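Local atomic coordinates of putative cobalamin synthesis related protein (Corynebacterium diphtheriae, PDB entry 2NPN), a protein that binds S-adenosylmethionine and probably acts as a precorrin-6A synthase, a tetrapyrrole methyltransferase of the pathway to adenosylcobalamin. Residues T166-T174 and V184-V195; W204-V214 and V227-H238. All coordinates share one frame; numbering follows the deposited sequence.

In the fold
Contact 1 (166-174 with 184-195) and contact 2 (204-214 with 227-238) follow one another along the chain, their centres about 17 Å apart, and both belong to the mixed five-stranded sheet of this tetrapyrrole methylase. Contact 1 sits at one border, where edge strand 164-167 pairs with 181-185; contact 2 lies toward the other, where helix 220-238 covers strand 200-206 and the hairpin leading to edge strand 214-217. Strand 243-249 runs between the two halves. Lys-231 of the helix bonds to the carbonyls of Asp-187 and Lys-189, tying the contacts together. Both touch S-adenosylmethionine, contact 1 at its ribose and contact 2 at its adenine.

Contact 1. Residues T166-T174 and V184-V195; sequences TTGRNLPET and VMLDGKTAWQDV. With SAM (S-adenosylmethionine), chain C.
Strands ending at Thr-167 and Met-185 run parallel at the border of the mixed sheet of this tetrapyrrole methylase, with Thr-166 paired to Val-184 and Thr-167 to Met-185. The nearly straight bond from Met-185 N to Thr-166 O (2.9 Å, 169°) lies in the carbonyl plane, whereas the next, from Gly-168 N to Met-185 O, is weak and bent. Beyond it both chains leave the sheet as loops that stay close, Gly-168 CA lying 4.0 Å from Asp-187 CA; a water accepts from Arg-169 N and donates to Leu-186 O. On one side of the pairing an apolar cluster gathers round Leu-171, whose CG stands anti to its backbone N (chi1 -170°). Its CD2 meets Ala-191 CB and Val-195 CG2, while CD1 and CD2 of Leu-171 each lie 4.0 Å from Val-184 CG2, the two side chains crossing at about a right angle. The other methyl, Val-184 CG1, rests 3.6 Å from Gly-168 N. Strand 243-249 also contributes to this side, with Tyr-245 against Val-184 and Ala-191. Asp-187 shapes the following loop: OD2 takes Ala-191 N on its syn lone pair and is also bonded to Tyr-245, while OD1 is met from above the carboxylate plane by Lys-189 N in an Asx turn. On the opposite sheet face, Thr-167 CG2 touches Leu-186 CD1. The selenomethionine chain of Met-185 bends at chi3 (78°), bringing CE 3.3 Å from O4' of S-adenosylmethionine. The loop end thus grips the cofactor's ribose: Leu-186 N binds the sugar hydroxyl oxygen O2' at 3.0 Å and weakly reaches O3', against which Leu-186 CD2 also packs.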
loop_
_atom_site.group_PDB
_atom_site.type_symbol
_atom_site.label_atom_id
_atom_site.label_comp_id
_atom_site.label_asym_id
_atom_site.label_seq_id
_atom_site.Cartn_x
_atom_site.Cartn_y
_atom_site.Cartn_z
ATOM N N THR A 166 -1.175 -8.592 10.145
ATOM C CA THR A 166 0.118 -8.383 10.719
ATOM C C THR A 166 1.207 -8.446 9.665
ATOM O O THR A 166 0.946 -8.516 8.467
ATOM C CB THR A 166 0.348 -9.310 11.920
ATOM O OG1 THR A 166 1.447 -8.820 12.702
ATOM C CG2 THR A 166 0.591 -10.769 11.449
ATOM N N THR A 167 2.435 -8.397 10.121
ATOM C CA THR A 167 3.594 -8.350 9.211
ATOM C C THR A 167 4.346 -9.676 9.284
ATOM O O THR A 167 4.202 -10.451 10.244
ATOM C CB THR A 167 4.550 -7.240 9.638
ATOM O OG1 THR A 167 5.119 -7.576 10.919
ATOM C CG2 THR A 167 3.827 -5.856 9.691
ATOM N N GLY A 168 5.176 -9.926 8.274
ATOM C CA GLY A 168 5.980 -11.130 8.265
ATOM C C GLY A 168 6.865 -11.187 9.505
ATOM O O GLY A 168 7.012 -12.245 10.122
ATOM N N ARG A 169 7.461 -10.053 9.871
ATOM C CA ARG A 169 8.318 -9.966 11.053
ATOM C C ARG A 169 7.566 -10.367 12.338
ATOM O O ARG A 169 8.130 -11.057 13.200
ATOM C CB ARG A 169 8.885 -8.544 11.150
ATOM C CG ARG A 169 9.683 -8.202 12.375
ATOM C CD ARG A 169 10.153 -6.741 12.297
ATOM N NE ARG A 169 11.122 -6.387 13.344
ATOM C CZ ARG A 169 12.428 -6.133 13.169
ATOM N NH1 ARG A 169 13.015 -6.170 11.964
ATOM N NH2 ARG A 169 13.176 -5.826 14.220
ATOM N N ASN A 170 6.312 -9.926 12.484
ATOM C CA ASN A 170 5.524 -10.222 13.685
ATOM C C ASN A 170 4.963 -11.666 13.703
ATOM O O ASN A 170 4.544 -12.142 14.757
ATOM C CB ASN A 170 4.270 -9.301 13.782
ATOM C CG ASN A 170 4.591 -7.834 14.026
ATOM O OD1 ASN A 170 5.694 -7.479 14.468
ATOM N ND2 ASN A 170 3.595 -6.964 13.758
ATOM N N LEU A 171 4.908 -12.321 12.541
ATOM C CA LEU A 171 4.140 -13.589 12.424
ATOM C C LEU A 171 4.625 -14.683 13.393
ATOM O O LEU A 171 3.794 -15.338 14.047
ATOM C CB LEU A 171 4.114 -14.123 10.969
ATOM C CG LEU A 171 3.140 -15.298 10.752
ATOM C CD1 LEU A 171 1.670 -14.970 11.154
ATOM C CD2 LEU A 171 3.258 -15.849 9.341
ATOM N N PRO A 172 5.947 -14.914 13.460
ATOM C CA PRO A 172 6.413 -15.930 14.417
ATOM C C PRO A 172 6.039 -15.688 15.875
ATOM O O PRO A 172 5.941 -16.671 16.623
ATOM C CB PRO A 172 7.933 -15.878 14.272
ATOM C CG PRO A 172 8.199 -15.356 12.929
ATOM C CD PRO A 172 7.077 -14.351 12.689
ATOM N N GLU A 173 5.876 -14.420 16.284
ATOM C CA GLU A 173 5.490 -14.060 17.647
ATOM C C GLU A 173 3.973 -13.956 17.857
ATOM O O GLU A 173 3.510 -13.707 18.971
ATOM C CB GLU A 173 6.162 -12.736 18.082
ATOM C CG GLU A 173 7.687 -12.758 18.121
ATOM C CD GLU A 173 8.366 -12.502 16.774
ATOM O OE1 GLU A 173 7.663 -12.250 15.767
ATOM O OE2 GLU A 173 9.622 -12.554 16.740
ATOM N N THR A 174 3.196 -14.180 16.798
ATOM C CA THR A 174 1.750 -14.078 16.856
ATOM C C THR A 174 1.135 -15.321 17.531
ATOM O O THR A 174 1.582 -16.438 17.289
ATOM C CB THR A 174 1.188 -13.902 15.432
ATOM O OG1 THR A 174 1.821 -12.748 14.844
ATOM C CG2 THR A 174 -0.366 -13.732 15.423
ATOM N N VAL A 184 -1.118 -11.564 6.269
ATOM C CA VAL A 184 0.279 -11.214 6.421
ATOM C C VAL A 184 0.736 -10.315 5.251
ATOM O O VAL A 184 0.532 -10.653 4.082
ATOM C CB VAL A 184 1.181 -12.417 6.514
ATOM C CG1 VAL A 184 2.617 -12.024 6.780
ATOM C CG2 VAL A 184 0.666 -13.424 7.554
HETATM N N MSE A 185 1.261 -9.168 5.627
HETATM C CA MSE A 185 1.810 -8.190 4.708
HETATM C C MSE A 185 3.283 -7.952 5.042
HETATM O O MSE A 185 3.785 -8.338 6.098
HETATM C CB MSE A 185 1.013 -6.865 4.798
HETATM C CG MSE A 185 -0.451 -7.099 4.563
HETATM SE SE MSE A 185 -1.593 -5.506 4.751
HETATM C CE MSE A 185 -1.190 -4.721 3.049
ATOM N N LEU A 186 3.983 -7.262 4.135
ATOM C CA LEU A 186 5.355 -6.849 4.407
ATOM C C LEU A 186 6.277 -8.069 4.728
ATOM O O LEU A 186 7.267 -7.918 5.436
ATOM C CB LEU A 186 5.410 -5.824 5.523
ATOM C CG LEU A 186 4.756 -4.493 5.184
ATOM C CD1 LEU A 186 4.654 -3.622 6.429
ATOM C CD2 LEU A 186 5.605 -3.753 4.135
ATOM N N ASP A 187 6.015 -9.226 4.143
ATOM C CA ASP A 187 6.873 -10.396 4.391
ATOM C C ASP A 187 7.923 -10.464 3.299
ATOM O O ASP A 187 7.597 -10.761 2.157
ATOM C CB ASP A 187 6.078 -11.728 4.378
ATOM C CG ASP A 187 6.922 -12.940 4.776
ATOM O OD1 ASP A 187 8.123 -12.794 5.142
ATOM O OD2 ASP A 187 6.350 -14.045 4.748
ATOM N N GLY A 188 9.157 -10.153 3.659
ATOM C CA GLY A 188 10.283 -10.239 2.717
ATOM C C GLY A 188 10.851 -11.629 2.576
ATOM O O GLY A 188 11.775 -11.828 1.782
ATOM N N LYS A 189 10.376 -12.558 3.401
ATOM C CA LYS A 189 10.900 -13.896 3.466
ATOM C C LYS A 189 9.696 -14.780 3.173
ATOM O O LYS A 189 8.853 -14.423 2.310
ATOM C CB LYS A 189 11.531 -14.190 4.837
ATOM C CG LYS A 189 12.651 -13.236 5.243
ATOM C CD LYS A 189 13.154 -13.608 6.654
ATOM C CE LYS A 189 14.373 -12.816 7.098
ATOM N NZ LYS A 189 14.746 -13.082 8.515
ATOM N N THR A 190 9.516 -15.881 3.929
ATOM C CA THR A 190 8.514 -16.937 3.599
ATOM C C THR A 190 7.942 -17.459 4.931
ATOM O O THR A 190 8.019 -18.639 5.270
ATOM C CB THR A 190 9.047 -18.139 2.728
ATOM O OG1 THR A 190 10.057 -18.841 3.463
ATOM C CG2 THR A 190 9.565 -17.657 1.340
ATOM N N ALA A 191 7.325 -16.550 5.684
ATOM C CA ALA A 191 7.018 -16.810 7.087
ATOM C C ALA A 191 5.948 -17.890 7.304
ATOM O O ALA A 191 5.878 -18.485 8.389
ATOM C CB ALA A 191 6.676 -15.466 7.826
ATOM N N TRP A 192 5.140 -18.175 6.281
ATOM C CA TRP A 192 4.195 -19.275 6.332
ATOM C C TRP A 192 4.880 -20.613 6.662
ATOM O O TRP A 192 4.271 -21.489 7.267
ATOM C CB TRP A 192 3.397 -19.422 5.039
ATOM C CG TRP A 192 4.200 -19.631 3.759
ATOM C CD1 TRP A 192 4.629 -20.817 3.267
ATOM C CD2 TRP A 192 4.627 -18.634 2.839
ATOM N NE1 TRP A 192 5.279 -20.617 2.090
ATOM C CE2 TRP A 192 5.279 -19.289 1.791
ATOM C CE3 TRP A 192 4.495 -17.250 2.787
ATOM C CZ2 TRP A 192 5.816 -18.598 0.712
ATOM C CZ3 TRP A 192 5.001 -16.576 1.710
ATOM C CH2 TRP A 192 5.670 -17.253 0.693
ATOM N N GLN A 193 6.104 -20.780 6.204
ATOM C CA GLN A 193 6.777 -22.065 6.420
ATOM C C GLN A 193 7.046 -22.306 7.896
ATOM O O GLN A 193 7.108 -23.476 8.358
ATOM C CB GLN A 193 8.068 -22.090 5.595
ATOM C CG GLN A 193 7.855 -22.174 4.073
ATOM C CD GLN A 193 7.305 -23.530 3.626
ATOM O OE1 GLN A 193 6.148 -23.839 3.866
ATOM N NE2 GLN A 193 8.160 -24.363 2.997
ATOM N N ASP A 194 7.205 -21.225 8.654
ATOM C CA ASP A 194 7.627 -21.280 10.046
ATOM C C ASP A 194 6.482 -21.522 11.033
ATOM O O ASP A 194 6.734 -21.935 12.169
ATOM C CB ASP A 194 8.341 -19.968 10.403
ATOM C CG ASP A 194 9.480 -19.621 9.422
ATOM O OD1 ASP A 194 10.266 -20.520 9.055
ATOM O OD2 ASP A 194 9.573 -18.440 9.027
ATOM N N VAL A 195 5.247 -21.272 10.622
ATOM C CA VAL A 195 4.125 -21.323 11.558
ATOM C C VAL A 195 3.036 -22.336 11.203
ATOM O O VAL A 195 2.104 -22.538 11.965
ATOM C CB VAL A 195 3.461 -19.951 11.708
ATOM C CG1 VAL A 195 4.490 -18.953 12.240
ATOM C CG2 VAL A 195 2.890 -19.439 10.385
HETATM N N SAM C . -1.445 0.997 1.886
HETATM C CA SAM C . -1.247 -0.309 1.187
HETATM C C SAM C . -2.553 -1.067 1.043
HETATM O O SAM C . -2.550 -2.184 0.459
HETATM O OXT SAM C . -3.608 -0.552 1.464
HETATM C CB SAM C . -0.192 -1.158 1.921
HETATM C CG SAM C . 1.222 -0.579 1.865
HETATM S SD SAM C . 2.536 -1.607 2.609
HETATM C CE SAM C . 3.884 -0.411 2.389
HETATM C "C5'" SAM C . 3.141 -2.757 1.324
HETATM C "C4'" SAM C . 2.617 -4.196 1.467
HETATM O "O4'" SAM C . 1.330 -4.263 0.947
HETATM C "C3'" SAM C . 3.394 -5.255 0.683
HETATM O "O3'" SAM C . 4.537 -5.700 1.368
HETATM C "C2'" SAM C . 2.380 -6.347 0.473
HETATM O "O2'" SAM C . 2.182 -7.052 1.686
HETATM C "C1'" SAM C . 1.174 -5.474 0.202
HETATM N N9 SAM C . 0.981 -5.182 -1.236
HETATM C C8 SAM C . 0.877 -3.915 -1.788
HETATM N N7 SAM C . 0.621 -4.001 -3.096
HETATM C C5 SAM C . 0.507 -5.329 -3.395
HETATM C C6 SAM C . 0.190 -6.008 -4.563
HETATM N N6 SAM C . -0.059 -5.359 -5.730
HETATM N N1 SAM C . 0.137 -7.397 -4.540
HETATM C C2 SAM C . 0.323 -8.074 -3.350
HETATM N N3 SAM C . 0.629 -7.410 -2.194
HETATM C C4 SAM C . 0.698 -6.056 -2.196
HETATM O O HOH W 1 7.801 -7.649 8.083
#

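Contact 2. Residues W204-V214 and V227-H238; sequences WGAFLGTEQQV and VAELKQQLRTEH. With SAM (S-adenosylmethionine), chain C.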
loop_
_atom_site.group_PDB
_atom_site.type_symbol
_atom_site.label_atom_id
_atom_site.label_comp_id
_atom_site.label_asym_id
_atom_site.label_seq_id
_atom_site.Cartn_x
_atom_site.Cartn_y
_atom_site.Cartn_z
ATOM N N TRP A 204 -2.599 -16.979 -1.349
ATOM C CA TRP A 204 -1.435 -16.130 -1.591
ATOM C C TRP A 204 -1.601 -15.394 -2.902
ATOM O O TRP A 204 -2.213 -15.884 -3.868
ATOM C CB TRP A 204 -0.174 -16.998 -1.567
ATOM C CG TRP A 204 1.106 -16.347 -1.783
ATOM C CD1 TRP A 204 1.958 -15.866 -0.820
ATOM C CD2 TRP A 204 1.775 -16.130 -3.046
ATOM N NE1 TRP A 204 3.093 -15.358 -1.404
ATOM C CE2 TRP A 204 3.008 -15.497 -2.763
ATOM C CE3 TRP A 204 1.446 -16.392 -4.388
ATOM C CZ2 TRP A 204 3.937 -15.186 -3.768
ATOM C CZ3 TRP A 204 2.349 -16.037 -5.372
ATOM C CH2 TRP A 204 3.582 -15.446 -5.057
ATOM N N GLY A 205 -1.046 -14.179 -2.965
ATOM C CA GLY A 205 -0.987 -13.487 -4.212
ATOM C C GLY A 205 0.124 -12.474 -4.272
ATOM O O GLY A 205 0.440 -11.826 -3.277
ATOM N N ALA A 206 0.665 -12.315 -5.478
ATOM C CA ALA A 206 1.696 -11.332 -5.757
ATOM C C ALA A 206 1.293 -10.490 -6.939
ATOM O O ALA A 206 0.586 -10.944 -7.823
ATOM C CB ALA A 206 3.039 -11.998 -5.995
ATOM N N PHE A 207 1.717 -9.224 -6.918
ATOM C CA PHE A 207 1.425 -8.284 -7.998
ATOM C C PHE A 207 -0.087 -8.230 -8.236
ATOM O O PHE A 207 -0.551 -8.135 -9.380
ATOM C CB PHE A 207 2.177 -8.698 -9.277
ATOM C CG PHE A 207 3.659 -8.950 -9.069
ATOM C CD1 PHE A 207 4.510 -7.898 -8.712
ATOM C CD2 PHE A 207 4.192 -10.194 -9.262
ATOM C CE1 PHE A 207 5.875 -8.088 -8.543
ATOM C CE2 PHE A 207 5.589 -10.416 -9.092
ATOM C CZ PHE A 207 6.403 -9.359 -8.723
ATOM N N LEU A 208 -0.839 -8.260 -7.141
ATOM C CA LEU A 208 -2.287 -8.279 -7.200
ATOM C C LEU A 208 -2.841 -7.072 -7.931
ATOM O O LEU A 208 -2.336 -5.956 -7.746
ATOM C CB LEU A 208 -2.885 -8.279 -5.790
ATOM C CG LEU A 208 -2.669 -9.551 -5.017
ATOM C CD1 LEU A 208 -2.879 -9.293 -3.542
ATOM C CD2 LEU A 208 -3.587 -10.669 -5.499
ATOM N N GLY A 209 -3.869 -7.309 -8.760
ATOM C CA GLY A 209 -4.536 -6.251 -9.499
ATOM C C GLY A 209 -3.946 -6.026 -10.883
ATOM O O GLY A 209 -4.651 -5.500 -11.770
ATOM N N THR A 210 -2.672 -6.382 -11.064
ATOM C CA THR A 210 -1.866 -6.077 -12.249
ATOM C C THR A 210 -1.963 -7.208 -13.257
ATOM O O THR A 210 -2.439 -8.305 -12.971
ATOM C CB THR A 210 -0.352 -5.875 -11.917
ATOM O OG1 THR A 210 0.253 -7.145 -11.736
ATOM C CG2 THR A 210 -0.108 -4.963 -10.697
ATOM N N GLU A 211 -1.474 -6.924 -14.467
ATOM C CA GLU A 211 -1.367 -7.934 -15.511
ATOM C C GLU A 211 -0.345 -9.037 -15.186
ATOM O O GLU A 211 -0.316 -10.065 -15.860
ATOM C CB GLU A 211 -0.996 -7.257 -16.834
ATOM C CG GLU A 211 -2.107 -6.374 -17.394
ATOM C CD GLU A 211 -1.752 -5.741 -18.730
ATOM O OE1 GLU A 211 -0.650 -5.159 -18.854
ATOM O OE2 GLU A 211 -2.584 -5.817 -19.661
ATOM N N GLN A 212 0.502 -8.818 -14.184
ATOM C CA GLN A 212 1.464 -9.834 -13.764
ATOM C C GLN A 212 1.004 -10.503 -12.463
ATOM O O GLN A 212 1.808 -11.166 -11.786
ATOM C CB GLN A 212 2.856 -9.229 -13.566
ATOM C CG GLN A 212 3.444 -8.578 -14.818
ATOM C CD GLN A 212 4.494 -7.522 -14.488
ATOM O OE1 GLN A 212 4.688 -7.158 -13.318
ATOM N NE2 GLN A 212 5.171 -7.019 -15.517
ATOM N N GLN A 213 -0.270 -10.326 -12.105
ATOM C CA GLN A 213 -0.818 -11.034 -10.938
ATOM C C GLN A 213 -0.594 -12.556 -10.962
ATOM O O GLN A 213 -0.821 -13.223 -11.975
ATOM C CB GLN A 213 -2.322 -10.760 -10.780
ATOM C CG GLN A 213 -3.017 -11.508 -9.658
ATOM C CD GLN A 213 -4.463 -11.107 -9.579
ATOM O OE1 GLN A 213 -4.766 -10.013 -9.125
ATOM N NE2 GLN A 213 -5.368 -11.995 -10.031
ATOM N N VAL A 214 -0.190 -13.093 -9.816
ATOM C CA VAL A 214 -0.038 -14.521 -9.607
ATOM C C VAL A 214 -0.718 -14.911 -8.323
ATOM O O VAL A 214 -0.499 -14.254 -7.280
ATOM C CB VAL A 214 1.463 -14.923 -9.529
ATOM C CG1 VAL A 214 1.587 -16.406 -9.390
ATOM C CG2 VAL A 214 2.229 -14.419 -10.740
ATOM N N VAL A 227 5.486 -22.371 -3.121
ATOM C CA VAL A 227 5.260 -20.931 -3.196
ATOM C C VAL A 227 6.559 -20.175 -2.800
ATOM O O VAL A 227 6.873 -19.091 -3.356
ATOM C CB VAL A 227 4.023 -20.490 -2.362
ATOM C CG1 VAL A 227 3.878 -19.005 -2.397
ATOM C CG2 VAL A 227 2.757 -21.154 -2.934
ATOM N N ALA A 228 7.327 -20.750 -1.876
ATOM C CA ALA A 228 8.614 -20.156 -1.480
ATOM C C ALA A 228 9.515 -20.094 -2.716
ATOM O O ALA A 228 10.136 -19.055 -2.958
ATOM C CB ALA A 228 9.254 -20.929 -0.327
ATOM N N GLU A 229 9.522 -21.156 -3.522
ATOM C CA GLU A 229 10.367 -21.239 -4.719
ATOM C C GLU A 229 9.871 -20.202 -5.733
ATOM O O GLU A 229 10.674 -19.469 -6.333
ATOM C CB GLU A 229 10.332 -22.643 -5.356
ATOM C CG GLU A 229 10.844 -23.807 -4.498
ATOM C CD GLU A 229 10.186 -25.154 -4.887
ATOM O OE1 GLU A 229 9.564 -25.217 -5.987
ATOM O OE2 GLU A 229 10.287 -26.156 -4.115
ATOM N N LEU A 230 8.549 -20.143 -5.915
ATOM C CA LEU A 230 7.920 -19.237 -6.857
ATOM C C LEU A 230 8.273 -17.795 -6.485
ATOM O O LEU A 230 8.610 -16.967 -7.332
ATOM C CB LEU A 230 6.394 -19.428 -6.829
ATOM C CG LEU A 230 5.590 -18.484 -7.712
ATOM C CD1 LEU A 230 5.908 -18.632 -9.222
ATOM C CD2 LEU A 230 4.139 -18.767 -7.426
ATOM N N LYS A 231 8.191 -17.477 -5.200
ATOM C CA LYS A 231 8.399 -16.081 -4.761
ATOM C C LYS A 231 9.843 -15.640 -5.106
ATOM O O LYS A 231 10.067 -14.534 -5.612
ATOM C CB LYS A 231 8.079 -15.969 -3.258
ATOM C CG LYS A 231 8.278 -14.572 -2.654
ATOM C CD LYS A 231 7.841 -14.512 -1.244
ATOM C CE LYS A 231 7.950 -13.131 -0.634
ATOM N NZ LYS A 231 7.287 -13.098 0.667
ATOM N N GLN A 232 10.801 -16.527 -4.904
ATOM C CA GLN A 232 12.186 -16.228 -5.251
ATOM C C GLN A 232 12.369 -16.073 -6.759
ATOM O O GLN A 232 13.072 -15.167 -7.197
ATOM C CB GLN A 232 13.115 -17.291 -4.676
ATOM C CG GLN A 232 13.374 -17.078 -3.196
ATOM C CD GLN A 232 13.821 -18.343 -2.487
ATOM O OE1 GLN A 232 13.037 -19.278 -2.312
ATOM N NE2 GLN A 232 15.079 -18.375 -2.070
ATOM N N GLN A 233 11.756 -16.972 -7.540
ATOM C CA GLN A 233 11.796 -16.935 -9.001
ATOM C C GLN A 233 11.287 -15.563 -9.493
ATOM O O GLN A 233 11.960 -14.872 -10.272
ATOM C CB GLN A 233 10.960 -18.093 -9.600
ATOM C CG GLN A 233 11.531 -19.531 -9.325
ATOM C CD GLN A 233 10.552 -20.732 -9.559
ATOM O OE1 GLN A 233 9.354 -20.573 -9.876
ATOM N NE2 GLN A 233 11.100 -21.957 -9.429
ATOM N N LEU A 234 10.135 -15.144 -8.965
ATOM C CA LEU A 234 9.532 -13.876 -9.355
ATOM C C LEU A 234 10.362 -12.668 -8.933
ATOM O O LEU A 234 10.462 -11.693 -9.704
ATOM C CB LEU A 234 8.131 -13.752 -8.785
ATOM C CG LEU A 234 7.114 -14.770 -9.328
ATOM C CD1 LEU A 234 5.819 -14.754 -8.527
ATOM C CD2 LEU A 234 6.879 -14.493 -10.808
ATOM N N ARG A 235 10.953 -12.721 -7.735
ATOM C CA ARG A 235 11.779 -11.628 -7.269
ATOM C C ARG A 235 13.035 -11.461 -8.139
ATOM O O ARG A 235 13.463 -10.342 -8.457
ATOM C CB ARG A 235 12.202 -11.848 -5.832
ATOM C CG ARG A 235 12.844 -10.628 -5.269
ATOM C CD ARG A 235 13.566 -10.875 -4.014
ATOM N NE ARG A 235 12.667 -11.117 -2.904
ATOM C CZ ARG A 235 12.463 -12.294 -2.316
ATOM N NH1 ARG A 235 13.097 -13.400 -2.716
ATOM N NH2 ARG A 235 11.611 -12.360 -1.304
ATOM N N THR A 236 13.659 -12.579 -8.495
ATOM C CA THR A 236 14.842 -12.522 -9.347
ATOM C C THR A 236 14.492 -11.901 -10.705
ATOM O O THR A 236 15.185 -10.997 -11.202
ATOM C CB THR A 236 15.421 -13.919 -9.520
ATOM O OG1 THR A 236 15.782 -14.422 -8.225
ATOM C CG2 THR A 236 16.661 -13.887 -10.442
ATOM N N GLU A 237 13.394 -12.371 -11.280
ATOM C CA GLU A 237 12.915 -11.896 -12.558
ATOM C C GLU A 237 12.577 -10.397 -12.579
ATOM O O GLU A 237 13.064 -9.650 -13.441
ATOM C CB GLU A 237 11.669 -12.682 -12.932
ATOM C CG GLU A 237 11.139 -12.350 -14.308
ATOM C CD GLU A 237 9.741 -12.869 -14.552
ATOM O OE1 GLU A 237 9.291 -13.762 -13.803
ATOM O OE2 GLU A 237 9.094 -12.366 -15.497
ATOM N N HIS A 238 11.722 -9.970 -11.655
ATOM C CA HIS A 238 11.188 -8.608 -11.666
ATOM C C HIS A 238 12.084 -7.621 -10.950
ATOM O O HIS A 238 11.939 -6.415 -11.128
ATOM C CB HIS A 238 9.792 -8.553 -10.998
ATOM C CG HIS A 238 8.702 -9.220 -11.783
ATOM N ND1 HIS A 238 7.966 -8.560 -12.742
ATOM C CD2 HIS A 238 8.202 -10.477 -11.728
ATOM C CE1 HIS A 238 7.069 -9.386 -13.255
ATOM N NE2 HIS A 238 7.190 -10.556 -12.656
HETATM N N SAM C . -1.445 0.997 1.886
HETATM C CA SAM C . -1.247 -0.309 1.187
HETATM C C SAM C . -2.553 -1.067 1.043
HETATM O O SAM C . -2.550 -2.184 0.459
HETATM O OXT SAM C . -3.608 -0.552 1.464
HETATM C CB SAM C . -0.192 -1.158 1.921
HETATM C CG SAM C . 1.222 -0.579 1.865
HETATM S SD SAM C . 2.536 -1.607 2.609
HETATM C CE SAM C . 3.884 -0.411 2.389
HETATM C "C5'" SAM C . 3.141 -2.757 1.324
HETATM C "C4'" SAM C . 2.617 -4.196 1.467
HETATM O "O4'" SAM C . 1.330 -4.263 0.947
HETATM C "C3'" SAM C . 3.394 -5.255 0.683
HETATM O "O3'" SAM C . 4.537 -5.700 1.368
HETATM C "C2'" SAM C . 2.380 -6.347 0.473
HETATM O "O2'" SAM C . 2.182 -7.052 1.686
HETATM C "C1'" SAM C . 1.174 -5.474 0.202
HETATM N N9 SAM C . 0.981 -5.182 -1.236
HETATM C C8 SAM C . 0.877 -3.915 -1.788
HETATM N N7 SAM C . 0.621 -4.001 -3.096
HETATM C C5 SAM C . 0.507 -5.329 -3.395
HETATM C C6 SAM C . 0.190 -6.008 -4.563
HETATM N N6 SAM C . -0.059 -5.359 -5.730
HETATM N N1 SAM C . 0.137 -7.397 -4.540
HETATM C C2 SAM C . 0.323 -8.074 -3.350
HETATM N N3 SAM C . 0.629 -7.410 -2.194
HETATM C C4 SAM C . 0.698 -6.056 -2.196
#
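Trp-204, His-238 and Leu-234 carry most of this helix-on-sheet contact, in which helix 227-238 lies over strand 204-206 of the mixed sheet, their axes 10.8 Å apart and only 6° from parallel. Strand 214-217 of the methylase fold, reached through the 206-214 hairpin, comes between them in the chain. The indole of Trp-204 turns one face to Val-227: CG1 stands 3.6 Å from the centroid of the five-membered ring, only 11° off the normal, in a CH-pi contact. Farther along the indole, CZ3 touches Leu-230 CD2, and CH2 meets Leu-234 CD1 at the ring edge. The indole NE1 is hydrogen-bonded to Asp-243 OD2, which also forms a salt bridge with Lys-231 NZ; that ammonium is further held by the carbonyls of Lys-189 and Asp-187. Leu-234 spans the two aromatic side chains, CD1 at the Trp-204 edge and CB at the edge of Phe-207, 4.2 Å from Phe-207 CE2. One turn on, His-238 brings its imidazole against Phe-207: CZ lies over the imidazole face, offset toward its rim, with the planes inclined at 45°. The extended chain of Gln-212 slides past His-238 in the opposite direction; in the conformer modelled here, one of two, Gln-212 OE1 lies near His-238 CE1. Val-214 adds to the apolar layer, with CG1 on Leu-230 CD2 and CG2 near Leu-234 CD1. The hairpin begins with a type II turn from Phe-207 to Thr-210, and there the backbone of Leu-208 recognises the cofactor's adenine: Leu-208 O accepts a weak bond from N6 of S-adenosylmethionine, and Leu-208 N donates to N1 at 2.9 Å.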